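Local coordinates for putative aldolase (Bacteroides vulgatus ATCC 8482, PDB 3DXI), which is of unknown function but is named a putative aldolase of the HMGL-like family and folds as an eight-stranded TIM barrel, at residues I78-K83 against E88-L93; V118-I123 against V130-M135; T60-L65 against I98-M103; I108-I113 against S138-M143. One frame throughout, in Å; residues are numbered along the deposited sequence.

Contact 1 of 4, residues I78-K83 against E88-L93; sequences IMLNEK and EDLNHL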
loop_
_atom_site.group_PDB
_atom_site.type_symbol
_atom_site.label_atom_id
_atom_site.label_comp_id
_atom_site.label_asym_id
_atom_site.label_seq_id
_atom_site.Cartn_x
_atom_site.Cartn_y
_atom_site.Cartn_z
ATOM N N ILE A 78 -4.530 -27.480 0.832
ATOM C CA ILE A 78 -3.989 -27.528 -0.517
ATOM C C ILE A 78 -5.145 -27.010 -1.372
ATOM O O ILE A 78 -6.296 -26.988 -0.924
ATOM C CB ILE A 78 -3.575 -28.967 -0.975
ATOM C CG1 ILE A 78 -4.797 -29.878 -1.090
ATOM C CG2 ILE A 78 -2.510 -29.529 -0.032
ATOM C CD1 ILE A 78 -5.499 -29.788 -2.433
HETATM N N MSE A 79 -4.847 -26.587 -2.592
HETATM C CA MSE A 79 -5.884 -26.063 -3.463
HETATM C C MSE A 79 -6.065 -26.891 -4.727
HETATM O O MSE A 79 -5.117 -27.507 -5.223
HETATM C CB MSE A 79 -5.555 -24.610 -3.832
HETATM C CG MSE A 79 -6.459 -24.005 -4.891
HETATM SE SE MSE A 79 -6.174 -22.101 -5.109
HETATM C CE MSE A 79 -7.361 -21.491 -3.701
ATOM N N LEU A 80 -7.297 -26.900 -5.226
ATOM C CA LEU A 80 -7.664 -27.598 -6.451
ATOM C C LEU A 80 -8.316 -26.574 -7.373
ATOM O O LEU A 80 -9.120 -25.758 -6.920
ATOM C CB LEU A 80 -8.691 -28.697 -6.176
ATOM C CG LEU A 80 -8.318 -29.948 -5.386
ATOM C CD1 LEU A 80 -9.562 -30.814 -5.217
ATOM C CD2 LEU A 80 -7.222 -30.714 -6.122
ATOM N N ASN A 81 -7.969 -26.609 -8.654
ATOM C CA ASN A 81 -8.577 -25.706 -9.623
ATOM C C ASN A 81 -9.845 -26.409 -10.127
ATOM O O ASN A 81 -9.765 -27.441 -10.797
ATOM C CB ASN A 81 -7.620 -25.440 -10.790
ATOM C CG ASN A 81 -6.455 -24.531 -10.407
ATOM O OD1 ASN A 81 -5.345 -24.680 -10.919
ATOM N ND2 ASN A 81 -6.711 -23.575 -9.522
ATOM N N GLU A 82 -11.008 -25.849 -9.796
ATOM C CA GLU A 82 -12.301 -26.414 -10.186
ATOM C C GLU A 82 -12.420 -26.720 -11.686
ATOM O O GLU A 82 -12.886 -27.793 -12.071
ATOM C CB GLU A 82 -13.422 -25.459 -9.758
ATOM C CG GLU A 82 -14.831 -26.034 -9.777
ATOM C CD GLU A 82 -15.403 -26.151 -11.174
ATOM O OE1 GLU A 82 -15.196 -25.225 -11.991
ATOM O OE2 GLU A 82 -16.076 -27.165 -11.449
ATOM N N LYS A 83 -11.997 -25.787 -12.531
ATOM C CA LYS A 83 -12.084 -25.978 -13.977
ATOM C C LYS A 83 -11.281 -27.177 -14.488
ATOM O O LYS A 83 -11.483 -27.625 -15.616
ATOM C CB LYS A 83 -11.615 -24.716 -14.708
ATOM C CG LYS A 83 -10.140 -24.408 -14.531
ATOM C CD LYS A 83 -9.747 -23.173 -15.324
ATOM C CE LYS A 83 -8.251 -22.912 -15.233
ATOM N NZ LYS A 83 -7.864 -21.684 -15.977
ATOM N N GLU A 88 -14.814 -37.396 -10.632
ATOM C CA GLU A 88 -14.084 -38.625 -10.920
ATOM C C GLU A 88 -12.579 -38.514 -10.636
ATOM O O GLU A 88 -11.904 -39.528 -10.464
ATOM C CB GLU A 88 -14.296 -39.028 -12.387
ATOM C CG GLU A 88 -15.731 -39.444 -12.742
ATOM C CD GLU A 88 -16.754 -38.328 -12.576
ATOM O OE1 GLU A 88 -16.565 -37.241 -13.167
ATOM O OE2 GLU A 88 -17.757 -38.542 -11.857
ATOM N N ASP A 89 -12.054 -37.291 -10.583
ATOM C CA ASP A 89 -10.621 -37.083 -10.323
ATOM C C ASP A 89 -10.257 -37.049 -8.840
ATOM O O ASP A 89 -9.087 -37.193 -8.479
ATOM C CB ASP A 89 -10.134 -35.769 -10.946
ATOM C CG ASP A 89 -10.316 -35.724 -12.446
ATOM O OD1 ASP A 89 -9.905 -36.687 -13.125
ATOM O OD2 ASP A 89 -10.859 -34.716 -12.948
ATOM N N LEU A 90 -11.255 -36.857 -7.984
ATOM C CA LEU A 90 -11.018 -36.761 -6.549
ATOM C C LEU A 90 -10.289 -37.926 -5.894
ATOM O O LEU A 90 -9.499 -37.714 -4.969
ATOM C CB LEU A 90 -12.340 -36.499 -5.821
ATOM C CG LEU A 90 -13.037 -35.198 -6.233
ATOM C CD1 LEU A 90 -14.305 -35.008 -5.411
ATOM C CD2 LEU A 90 -12.085 -34.027 -6.031
ATOM N N ASN A 91 -10.533 -39.149 -6.358
ATOM C CA ASN A 91 -9.867 -40.307 -5.762
ATOM C C ASN A 91 -8.343 -40.219 -5.804
ATOM O O ASN A 91 -7.680 -40.334 -4.772
ATOM C CB ASN A 91 -10.315 -41.608 -6.438
ATOM C CG ASN A 91 -11.632 -42.125 -5.887
ATOM O OD1 ASN A 91 -11.783 -42.322 -4.676
ATOM N ND2 ASN A 91 -12.594 -42.352 -6.777
ATOM N N HIS A 92 -7.778 -40.007 -6.984
ATOM C CA HIS A 92 -6.330 -39.932 -7.061
ATOM C C HIS A 92 -5.782 -38.647 -6.457
ATOM O O HIS A 92 -4.705 -38.648 -5.866
ATOM C CB HIS A 92 -5.845 -40.046 -8.502
ATOM C CG HIS A 92 -4.374 -40.299 -8.607
ATOM N ND1 HIS A 92 -3.655 -40.065 -9.761
ATOM C CD2 HIS A 92 -3.486 -40.763 -7.696
ATOM C CE1 HIS A 92 -2.386 -40.374 -9.553
ATOM N NE2 HIS A 92 -2.256 -40.800 -8.309
ATOM N N LEU A 93 -6.527 -37.553 -6.601
ATOM C CA LEU A 93 -6.096 -36.259 -6.075
ATOM C C LEU A 93 -6.117 -36.121 -4.554
ATOM O O LEU A 93 -5.170 -35.598 -3.962
ATOM C CB LEU A 93 -6.950 -35.133 -6.672
ATOM C CG LEU A 93 -6.826 -34.821 -8.162
ATOM C CD1 LEU A 93 -7.899 -33.829 -8.574
ATOM C CD2 LEU A 93 -5.443 -34.263 -8.447
#
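Leu-80 shares its two methyl groups between Leu-90 and Leu-93, a compact example of how a barrel strand receives the helix that follows it. Its CD1 lies 4.2 Å from CD2 of Leu-90, while its CD2 lies 4.0 Å from CD1 of Leu-93. In both pairs the side chains meet at a slant, methyl against methyl. Leu-80 carries its CG beside the backbone N (chi1 -69°) and extends CD1 straight on from CA (chi2 177°), which leaves CD2 as the side branch turned to Leu-93.

The next shell fixes the two backbones. On the strand side, Ile-78 and Leu-80 are hydrogen-bonded to the neighbouring strand 103-108, and the side chain of Leu-80 also rests on Ile-104. On the helix side, Leu-93 N donates to Asp-89 O (3.2 Å). Asp-89 is itself anchored through OD2, which is hydrogen-bonded to Thr-86 and salt-bridged to Lys-48, and the carbonyl of Leu-93 accepts a bond from Arg-46.

The contact thus belongs to the beta-alpha-beta unit of strand 75-81, helix 90-94 and strand 103-108, with the short helix covering the outward-facing Leu-80. No hydrogen bond crosses between the segments: three buried leucines touch through dispersion and the exclusion of water alone, so directional bonding is left to the surrounding backbone and charged groups.

Contact 2 of 4, residues V118-I123 against V130-M135; sequences VLAKAI and VGFNVM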
loop_
_atom_site.group_PDB
_atom_site.type_symbol
_atom_site.label_atom_id
_atom_site.label_comp_id
_atom_site.label_asym_id
_atom_site.label_seq_id
_atom_site.Cartn_x
_atom_site.Cartn_y
_atom_site.Cartn_z
ATOM N N VAL A 118 -21.050 -29.562 -6.492
ATOM C CA VAL A 118 -21.081 -31.005 -6.691
ATOM C C VAL A 118 -19.735 -31.566 -6.240
ATOM O O VAL A 118 -19.662 -32.591 -5.564
ATOM C CB VAL A 118 -21.287 -31.354 -8.186
ATOM C CG1 VAL A 118 -21.097 -32.852 -8.401
ATOM C CG2 VAL A 118 -22.679 -30.901 -8.647
ATOM N N LEU A 119 -18.668 -30.879 -6.628
ATOM C CA LEU A 119 -17.315 -31.287 -6.273
ATOM C C LEU A 119 -17.149 -31.204 -4.755
ATOM O O LEU A 119 -16.710 -32.166 -4.110
ATOM C CB LEU A 119 -16.307 -30.367 -6.967
ATOM C CG LEU A 119 -14.829 -30.753 -6.963
ATOM C CD1 LEU A 119 -14.643 -32.073 -7.703
ATOM C CD2 LEU A 119 -14.018 -29.647 -7.634
ATOM N N ALA A 120 -17.518 -30.055 -4.193
ATOM C CA ALA A 120 -17.415 -29.820 -2.753
ATOM C C ALA A 120 -18.116 -30.907 -1.956
ATOM O O ALA A 120 -17.567 -31.428 -0.989
ATOM C CB ALA A 120 -18.002 -28.465 -2.404
ATOM N N LYS A 121 -19.335 -31.242 -2.368
ATOM C CA LYS A 121 -20.121 -32.267 -1.698
ATOM C C LYS A 121 -19.339 -33.575 -1.625
ATOM O O LYS A 121 -19.298 -34.225 -0.578
ATOM C CB LYS A 121 -21.437 -32.476 -2.449
ATOM C CG LYS A 121 -22.522 -33.154 -1.638
ATOM C CD LYS A 121 -23.884 -32.912 -2.279
ATOM C CE LYS A 121 -25.019 -33.327 -1.355
ATOM N NZ LYS A 121 -26.331 -32.817 -1.854
ATOM N N ALA A 122 -18.709 -33.956 -2.735
ATOM C CA ALA A 122 -17.922 -35.186 -2.779
ATOM C C ALA A 122 -16.693 -35.105 -1.864
ATOM O O ALA A 122 -16.346 -36.072 -1.188
ATOM C CB ALA A 122 -17.489 -35.478 -4.217
ATOM N N ILE A 123 -16.033 -33.952 -1.850
ATOM C CA ILE A 123 -14.851 -33.770 -1.008
ATOM C C ILE A 123 -15.232 -33.879 0.469
ATOM O O ILE A 123 -14.469 -34.392 1.288
ATOM C CB ILE A 123 -14.194 -32.387 -1.254
ATOM C CG1 ILE A 123 -13.630 -32.316 -2.677
ATOM C CG2 ILE A 123 -13.087 -32.146 -0.241
ATOM C CD1 ILE A 123 -13.053 -30.957 -3.043
ATOM N N VAL A 130 -13.850 -28.025 3.669
ATOM C CA VAL A 130 -13.895 -27.526 2.296
ATOM C C VAL A 130 -13.971 -26.012 2.221
ATOM O O VAL A 130 -14.791 -25.389 2.893
ATOM C CB VAL A 130 -15.098 -28.103 1.515
ATOM C CG1 VAL A 130 -15.112 -27.550 0.086
ATOM C CG2 VAL A 130 -15.015 -29.609 1.488
ATOM N N GLY A 131 -13.103 -25.428 1.400
ATOM C CA GLY A 131 -13.096 -23.988 1.228
ATOM C C GLY A 131 -13.395 -23.569 -0.203
ATOM O O GLY A 131 -12.878 -24.158 -1.156
ATOM N N PHE A 132 -14.248 -22.562 -0.357
ATOM C CA PHE A 132 -14.594 -22.041 -1.675
ATOM C C PHE A 132 -13.850 -20.718 -1.871
ATOM O O PHE A 132 -14.088 -19.761 -1.132
ATOM C CB PHE A 132 -16.101 -21.738 -1.798
ATOM C CG PHE A 132 -16.985 -22.952 -1.927
ATOM C CD1 PHE A 132 -17.976 -22.993 -2.908
ATOM C CD2 PHE A 132 -16.884 -24.015 -1.040
ATOM C CE1 PHE A 132 -18.851 -24.076 -3.000
ATOM C CE2 PHE A 132 -17.754 -25.101 -1.123
ATOM C CZ PHE A 132 -18.739 -25.133 -2.102
ATOM N N ASN A 133 -12.944 -20.668 -2.843
ATOM C CA ASN A 133 -12.232 -19.429 -3.144
ATOM C C ASN A 133 -12.829 -18.944 -4.458
ATOM O O ASN A 133 -12.345 -19.284 -5.540
ATOM C CB ASN A 133 -10.728 -19.682 -3.277
ATOM C CG ASN A 133 -9.989 -19.535 -1.947
ATOM O OD1 ASN A 133 -10.430 -20.055 -0.915
ATOM N ND2 ASN A 133 -8.861 -18.828 -1.969
ATOM N N VAL A 134 -13.905 -18.168 -4.350
ATOM C CA VAL A 134 -14.618 -17.655 -5.519
ATOM C C VAL A 134 -14.030 -16.364 -6.075
ATOM O O VAL A 134 -13.925 -15.358 -5.382
ATOM C CB VAL A 134 -16.113 -17.450 -5.193
ATOM C CG1 VAL A 134 -16.872 -16.998 -6.448
ATOM C CG2 VAL A 134 -16.699 -18.755 -4.641
HETATM N N MSE A 135 -13.664 -16.413 -7.351
HETATM C CA MSE A 135 -13.052 -15.285 -8.041
HETATM C C MSE A 135 -14.026 -14.210 -8.499
HETATM O O MSE A 135 -15.239 -14.392 -8.467
HETATM C CB MSE A 135 -12.285 -15.799 -9.257
HETATM C CG MSE A 135 -11.503 -17.065 -8.976
HETATM SE SE MSE A 135 -10.579 -17.788 -10.517
HETATM C CE MSE A 135 -11.990 -17.719 -11.827
#
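Ala-120 sets its single methyl group against the far end of the Phe-132 ring, with CB 3.4 Å from CZ and almost as near to CE2. The small side chain is consistent with the close approach of helix and ring here, and the same CB also meets Val-130, whose CG1 is 3.9 Å away.

Val-130 serves two helix residues at once. Its CG1 is held opposite the backbone N (chi1 180°) and faces Ala-120, whereas CG2 turns to Ile-123 and lies 3.6 Å from that residue's CG2, the two branched side chains meeting at a slant. Ala-120 and Ile-123, three positions apart, present one face of the helix.

The segments of helix 113-124 and strand 129-134 run nearly antiparallel, their axes 9.2 Å apart at 159°, as expected where the return helix of a beta-alpha-beta crossover lies over the strand it leads into. Strand 103-108 completes the unit: Ile-123 reaches Ile-104 and Ile-106, and Phe-132 reaches Ile-108. Phe-132 also touches Phe-160 of strand 159-163.

All four residues in contact are buried and apolar. The tight meeting of methyl and ring, and the matching of each valine branch to its own helix residue, imply a fit governed by side-chain shape.

Contact 3 of 4, residues T60-L65 against I98-M103; sequences TPVSVL and IGLVDM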
loop_
_atom_site.group_PDB
_atom_site.type_symbol
_atom_site.label_atom_id
_atom_site.label_comp_id
_atom_site.label_asym_id
_atom_site.label_seq_id
_atom_site.Cartn_x
_atom_site.Cartn_y
_atom_site.Cartn_z
ATOM N N THR A 60 2.291 -31.224 -4.806
ATOM C CA THR A 60 2.339 -31.478 -3.365
ATOM C C THR A 60 2.183 -32.970 -3.037
ATOM O O THR A 60 1.168 -33.410 -2.495
ATOM C CB THR A 60 1.253 -30.662 -2.626
ATOM O OG1 THR A 60 1.227 -29.326 -3.144
ATOM C CG2 THR A 60 1.570 -30.582 -1.123
ATOM N N PRO A 61 3.209 -33.772 -3.362
ATOM C CA PRO A 61 3.191 -35.216 -3.111
ATOM C C PRO A 61 3.031 -35.607 -1.642
ATOM O O PRO A 61 3.338 -34.830 -0.739
ATOM C CB PRO A 61 4.529 -35.678 -3.692
ATOM C CG PRO A 61 5.408 -34.498 -3.484
ATOM C CD PRO A 61 4.514 -33.354 -3.901
ATOM N N VAL A 62 2.550 -36.826 -1.419
ATOM C CA VAL A 62 2.351 -37.360 -0.078
ATOM C C VAL A 62 3.619 -37.296 0.774
ATOM O O VAL A 62 3.571 -36.899 1.933
ATOM C CB VAL A 62 1.867 -38.828 -0.144
ATOM C CG1 VAL A 62 1.868 -39.453 1.248
ATOM C CG2 VAL A 62 0.474 -38.879 -0.749
ATOM N N SER A 63 4.754 -37.691 0.197
ATOM C CA SER A 63 6.012 -37.675 0.929
ATOM C C SER A 63 6.258 -36.308 1.562
ATOM O O SER A 63 6.666 -36.219 2.719
ATOM C CB SER A 63 7.179 -38.053 0.007
ATOM O OG SER A 63 7.281 -37.174 -1.104
ATOM N N VAL A 64 6.001 -35.242 0.812
ATOM C CA VAL A 64 6.197 -33.893 1.329
ATOM C C VAL A 64 5.188 -33.568 2.431
ATOM O O VAL A 64 5.546 -33.019 3.472
ATOM C CB VAL A 64 6.076 -32.840 0.203
ATOM C CG1 VAL A 64 6.131 -31.430 0.792
ATOM C CG2 VAL A 64 7.201 -33.030 -0.806
ATOM N N LEU A 65 3.928 -33.920 2.204
ATOM C CA LEU A 65 2.885 -33.652 3.184
ATOM C C LEU A 65 3.108 -34.359 4.526
ATOM O O LEU A 65 2.774 -33.813 5.576
ATOM C CB LEU A 65 1.509 -34.016 2.601
ATOM C CG LEU A 65 1.046 -33.082 1.470
ATOM C CD1 LEU A 65 -0.204 -33.623 0.820
ATOM C CD2 LEU A 65 0.799 -31.683 2.029
ATOM N N ILE A 98 -5.569 -38.122 2.807
ATOM C CA ILE A 98 -6.471 -38.074 3.952
ATOM C C ILE A 98 -5.622 -38.102 5.220
ATOM O O ILE A 98 -4.607 -38.795 5.279
ATOM C CB ILE A 98 -7.451 -39.267 3.956
ATOM C CG1 ILE A 98 -6.685 -40.570 3.725
ATOM C CG2 ILE A 98 -8.509 -39.077 2.878
ATOM C CD1 ILE A 98 -7.567 -41.813 3.679
ATOM N N GLY A 99 -6.022 -37.324 6.221
ATOM C CA GLY A 99 -5.273 -37.287 7.464
ATOM C C GLY A 99 -4.043 -36.399 7.431
ATOM O O GLY A 99 -3.535 -35.997 8.477
ATOM N N LEU A 100 -3.557 -36.081 6.238
ATOM C CA LEU A 100 -2.376 -35.238 6.111
ATOM C C LEU A 100 -2.751 -33.778 5.878
ATOM O O LEU A 100 -2.018 -32.864 6.268
ATOM C CB LEU A 100 -1.497 -35.736 4.960
ATOM C CG LEU A 100 -0.970 -37.169 5.104
ATOM C CD1 LEU A 100 -0.166 -37.556 3.870
ATOM C CD2 LEU A 100 -0.117 -37.271 6.361
ATOM N N VAL A 101 -3.896 -33.565 5.241
ATOM C CA VAL A 101 -4.370 -32.220 4.938
ATOM C C VAL A 101 -5.735 -31.987 5.565
ATOM O O VAL A 101 -6.630 -32.827 5.454
ATOM C CB VAL A 101 -4.443 -32.003 3.412
ATOM C CG1 VAL A 101 -5.133 -30.670 3.084
ATOM C CG2 VAL A 101 -3.028 -32.029 2.836
ATOM N N ASP A 102 -5.883 -30.840 6.222
ATOM C CA ASP A 102 -7.119 -30.477 6.899
ATOM C C ASP A 102 -8.193 -29.923 5.989
ATOM O O ASP A 102 -9.355 -30.329 6.065
ATOM C CB ASP A 102 -6.816 -29.451 7.990
ATOM C CG ASP A 102 -5.849 -29.983 9.021
ATOM O OD1 ASP A 102 -6.273 -30.836 9.832
ATOM O OD2 ASP A 102 -4.667 -29.567 9.010
HETATM N N MSE A 103 -7.800 -29.002 5.120
HETATM C CA MSE A 103 -8.751 -28.361 4.228
HETATM C C MSE A 103 -8.368 -28.381 2.761
HETATM O O MSE A 103 -7.196 -28.251 2.401
HETATM C CB MSE A 103 -8.953 -26.912 4.661
HETATM C CG MSE A 103 -9.857 -26.108 3.743
HETATM SE SE MSE A 103 -9.864 -24.229 4.239
HETATM C CE MSE A 103 -11.229 -24.298 5.628
#
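Leu-100 extends a methyl group between Val-62 and Leu-65, showing how side-chain conformation helps seat a loop on a helix. Its CG stands beside the backbone N (chi1 -60°), and CD1 continues the extended line of the chain. That terminal methyl reaches CG1 of Val-62 at 3.8 Å and CB of Leu-65 at 4.1 Å. The side chains of Val-62 and Leu-100 cross at about a right angle. Across the two segments Leu-100 meets the CG1 branch of Val-62, which lies opposite the backbone N (chi1 171°).

CG2 of Val-101 faces the fork of the two delta methyls of Leu-65, with CD1 at 3.8 Å and CD2 at 3.9 Å from that carbon. Val-101 offers the branch that lies beside its own backbone N, and the neighbouring Leu-100 and Val-101 thereby bring different carbons to one leucine.

Pro-61 occupies the N-cap position, so the contact engages the first turn of helix 62-71. The facing loop runs from helix 90-94 into strand 103-108. Pro-96 and Ile-97 of that connection also touch Val-62 and Leu-65 respectively, Val-101 packs on Ile-78 of strand 75-81, and Asp-102 forms a salt bridge with Arg-69 farther along the helix.

Contact 4 of 4, residues I108-I113 against S138-M143; sequences IDPQNI and SKWAEM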
loop_
_atom_site.group_PDB
_atom_site.type_symbol
_atom_site.label_atom_id
_atom_site.label_comp_id
_atom_site.label_asym_id
_atom_site.label_seq_id
_atom_site.Cartn_x
_atom_site.Cartn_y
_atom_site.Cartn_z
ATOM N N ILE A 108 -12.596 -21.268 -7.695
ATOM C CA ILE A 108 -13.822 -21.275 -8.486
ATOM C C ILE A 108 -14.195 -19.986 -9.211
ATOM O O ILE A 108 -14.113 -18.891 -8.651
ATOM C CB ILE A 108 -15.023 -21.636 -7.582
ATOM C CG1 ILE A 108 -14.721 -22.914 -6.794
ATOM C CG2 ILE A 108 -16.285 -21.796 -8.422
ATOM C CD1 ILE A 108 -15.695 -23.181 -5.665
ATOM N N ASP A 109 -14.621 -20.137 -10.461
ATOM C CA ASP A 109 -15.096 -19.008 -11.250
ATOM C C ASP A 109 -16.593 -19.027 -10.934
ATOM O O ASP A 109 -17.250 -20.049 -11.139
ATOM C CB ASP A 109 -14.883 -19.256 -12.747
ATOM C CG ASP A 109 -15.433 -18.128 -13.616
ATOM O OD1 ASP A 109 -16.494 -17.564 -13.277
ATOM O OD2 ASP A 109 -14.810 -17.817 -14.651
ATOM N N PRO A 110 -17.145 -17.908 -10.424
ATOM C CA PRO A 110 -18.571 -17.794 -10.070
ATOM C C PRO A 110 -19.548 -18.387 -11.090
ATOM O O PRO A 110 -20.655 -18.807 -10.745
ATOM C CB PRO A 110 -18.764 -16.287 -9.865
ATOM C CG PRO A 110 -17.673 -15.677 -10.683
ATOM C CD PRO A 110 -16.503 -16.584 -10.402
ATOM N N GLN A 111 -19.122 -18.418 -12.346
ATOM C CA GLN A 111 -19.912 -18.973 -13.440
ATOM C C GLN A 111 -20.149 -20.480 -13.256
ATOM O O GLN A 111 -21.155 -21.021 -13.722
ATOM C CB GLN A 111 -19.173 -18.722 -14.757
ATOM C CG GLN A 111 -19.664 -19.527 -15.948
ATOM C CD GLN A 111 -20.567 -18.733 -16.865
ATOM O OE1 GLN A 111 -20.271 -17.586 -17.210
ATOM N NE2 GLN A 111 -21.664 -19.345 -17.282
ATOM N N ASN A 112 -19.223 -21.138 -12.562
ATOM C CA ASN A 112 -19.280 -22.581 -12.317
ATOM C C ASN A 112 -19.572 -22.958 -10.862
ATOM O O ASN A 112 -19.220 -24.054 -10.420
ATOM C CB ASN A 112 -17.947 -23.207 -12.727
ATOM C CG ASN A 112 -17.552 -22.849 -14.138
ATOM O OD1 ASN A 112 -16.412 -22.458 -14.395
ATOM N ND2 ASN A 112 -18.491 -22.980 -15.065
ATOM N N ILE A 113 -20.214 -22.067 -10.119
ATOM C CA ILE A 113 -20.515 -22.335 -8.717
ATOM C C ILE A 113 -21.309 -23.632 -8.500
ATOM O O ILE A 113 -20.979 -24.418 -7.610
ATOM C CB ILE A 113 -21.268 -21.129 -8.073
ATOM C CG1 ILE A 113 -21.287 -21.274 -6.549
ATOM C CG2 ILE A 113 -22.675 -21.020 -8.630
ATOM C CD1 ILE A 113 -19.904 -21.207 -5.920
ATOM N N SER A 138 -15.795 -8.644 -7.787
ATOM C CA SER A 138 -16.186 -7.344 -8.339
ATOM C C SER A 138 -17.291 -7.474 -9.389
ATOM O O SER A 138 -17.769 -6.469 -9.919
ATOM C CB SER A 138 -14.989 -6.659 -8.990
ATOM O OG SER A 138 -14.606 -7.354 -10.166
ATOM N N LYS A 139 -17.692 -8.704 -9.697
ATOM C CA LYS A 139 -18.732 -8.932 -10.695
ATOM C C LYS A 139 -19.982 -9.589 -10.113
ATOM O O LYS A 139 -21.004 -9.704 -10.796
ATOM C CB LYS A 139 -18.182 -9.806 -11.828
ATOM C CG LYS A 139 -16.937 -9.250 -12.497
ATOM C CD LYS A 139 -16.501 -10.112 -13.672
ATOM C CE LYS A 139 -15.274 -9.515 -14.362
ATOM N NZ LYS A 139 -14.874 -10.262 -15.597
ATOM N N TRP A 140 -19.894 -10.003 -8.852
ATOM C CA TRP A 140 -20.989 -10.679 -8.162
ATOM C C TRP A 140 -22.333 -9.958 -8.143
ATOM O O TRP A 140 -23.348 -10.527 -8.540
ATOM C CB TRP A 140 -20.580 -10.986 -6.721
ATOM C CG TRP A 140 -19.473 -12.002 -6.585
ATOM C CD1 TRP A 140 -18.747 -12.582 -7.594
ATOM C CD2 TRP A 140 -18.943 -12.521 -5.362
ATOM N NE1 TRP A 140 -17.794 -13.425 -7.068
ATOM C CE2 TRP A 140 -17.894 -13.408 -5.701
ATOM C CE3 TRP A 140 -19.253 -12.322 -4.010
ATOM C CZ2 TRP A 140 -17.150 -14.093 -4.730
ATOM C CZ3 TRP A 140 -18.513 -13.003 -3.047
ATOM C CH2 TRP A 140 -17.472 -13.880 -3.415
ATOM N N ALA A 141 -22.334 -8.716 -7.666
ATOM C CA ALA A 141 -23.553 -7.907 -7.552
ATOM C C ALA A 141 -24.409 -7.845 -8.812
ATOM O O ALA A 141 -25.639 -7.747 -8.731
ATOM C CB ALA A 141 -23.189 -6.484 -7.112
ATOM N N GLU A 142 -23.768 -7.905 -9.973
ATOM C CA GLU A 142 -24.497 -7.817 -11.226
ATOM C C GLU A 142 -24.744 -9.162 -11.891
ATOM O O GLU A 142 -25.230 -9.224 -13.018
ATOM C CB GLU A 142 -23.772 -6.852 -12.168
ATOM C CG GLU A 142 -23.411 -5.541 -11.464
ATOM C CD GLU A 142 -23.461 -4.320 -12.367
ATOM O OE1 GLU A 142 -22.676 -4.260 -13.344
ATOM O OE2 GLU A 142 -24.288 -3.416 -12.089
HETATM N N MSE A 143 -24.407 -10.241 -11.192
HETATM C CA MSE A 143 -24.650 -11.582 -11.712
HETATM C C MSE A 143 -25.992 -12.005 -11.145
HETATM O O MSE A 143 -26.117 -12.289 -9.948
HETATM C CB MSE A 143 -23.572 -12.556 -11.259
HETATM C CG MSE A 143 -22.318 -12.499 -12.096
HETATM SE SE MSE A 143 -20.990 -13.717 -11.435
HETATM C CE MSE A 143 -21.607 -15.333 -12.287
#
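Pro-110 and Met-143, a selenomethionine, provide the main apolar contact, their side chains crossing at about a right angle. The selenium SE lies 3.7 Å from CB of Pro-110 and only slightly farther from its CG. The bend at chi3 (83°) turns CE aside, alongside the proline's CB and C and 4.0 Å from the backbone N of Gln-111. The indole of Trp-140 adds a looser touch, with NE1 4.1 Å from CB of Pro-110; the polar N-H is engaged elsewhere, hydrogen-bonded to the carbonyl of Met-135.

Hydrogen bonds act within each segment rather than across. Asp-109 OD1 accepts from the backbone N of Gln-111 at 2.9 Å, nearly straight at 168°, using its anti side with the donor 30° out of the carboxylate plane. This Asx turn, together with the bond from Asn-112 N to Asp-109 O, probably helps fix the turn that carries Pro-110. In the partner segment, Met-143 N binds Trp-140 O at 2.9 Å.

Both segments lie in connections that follow barrel strands, 103-108 and 129-134, at the C-terminal ends of the strands. Val-134 touches Pro-110 and Trp-140 alike, while the indole ring also meets Phe-146 and Phe-160, the latter on strand 159-163.

Overall arrangement
From the N terminus, contact 3 opens first, at 60-65 where helix 62-71 begins. Contact 1 opens and closes inside its loop, joining strand 75-81 to helix 90-94, before contact 3 closes at 98-103. The scheme then repeats: contact 4 opens at 108-113, contact 2 joins helix 113-124 to strand 129-134 within it, and contact 4 closes at 138-143. There are thus two nested pairs in series, and none cross. Leu-90 links the inner contacts by packing on Leu-119, Ala-122 and Ile-123. Contacts 3 and 4, with centres about 30 Å apart, do not touch, yet the parallel barrel sheet connects their surroundings.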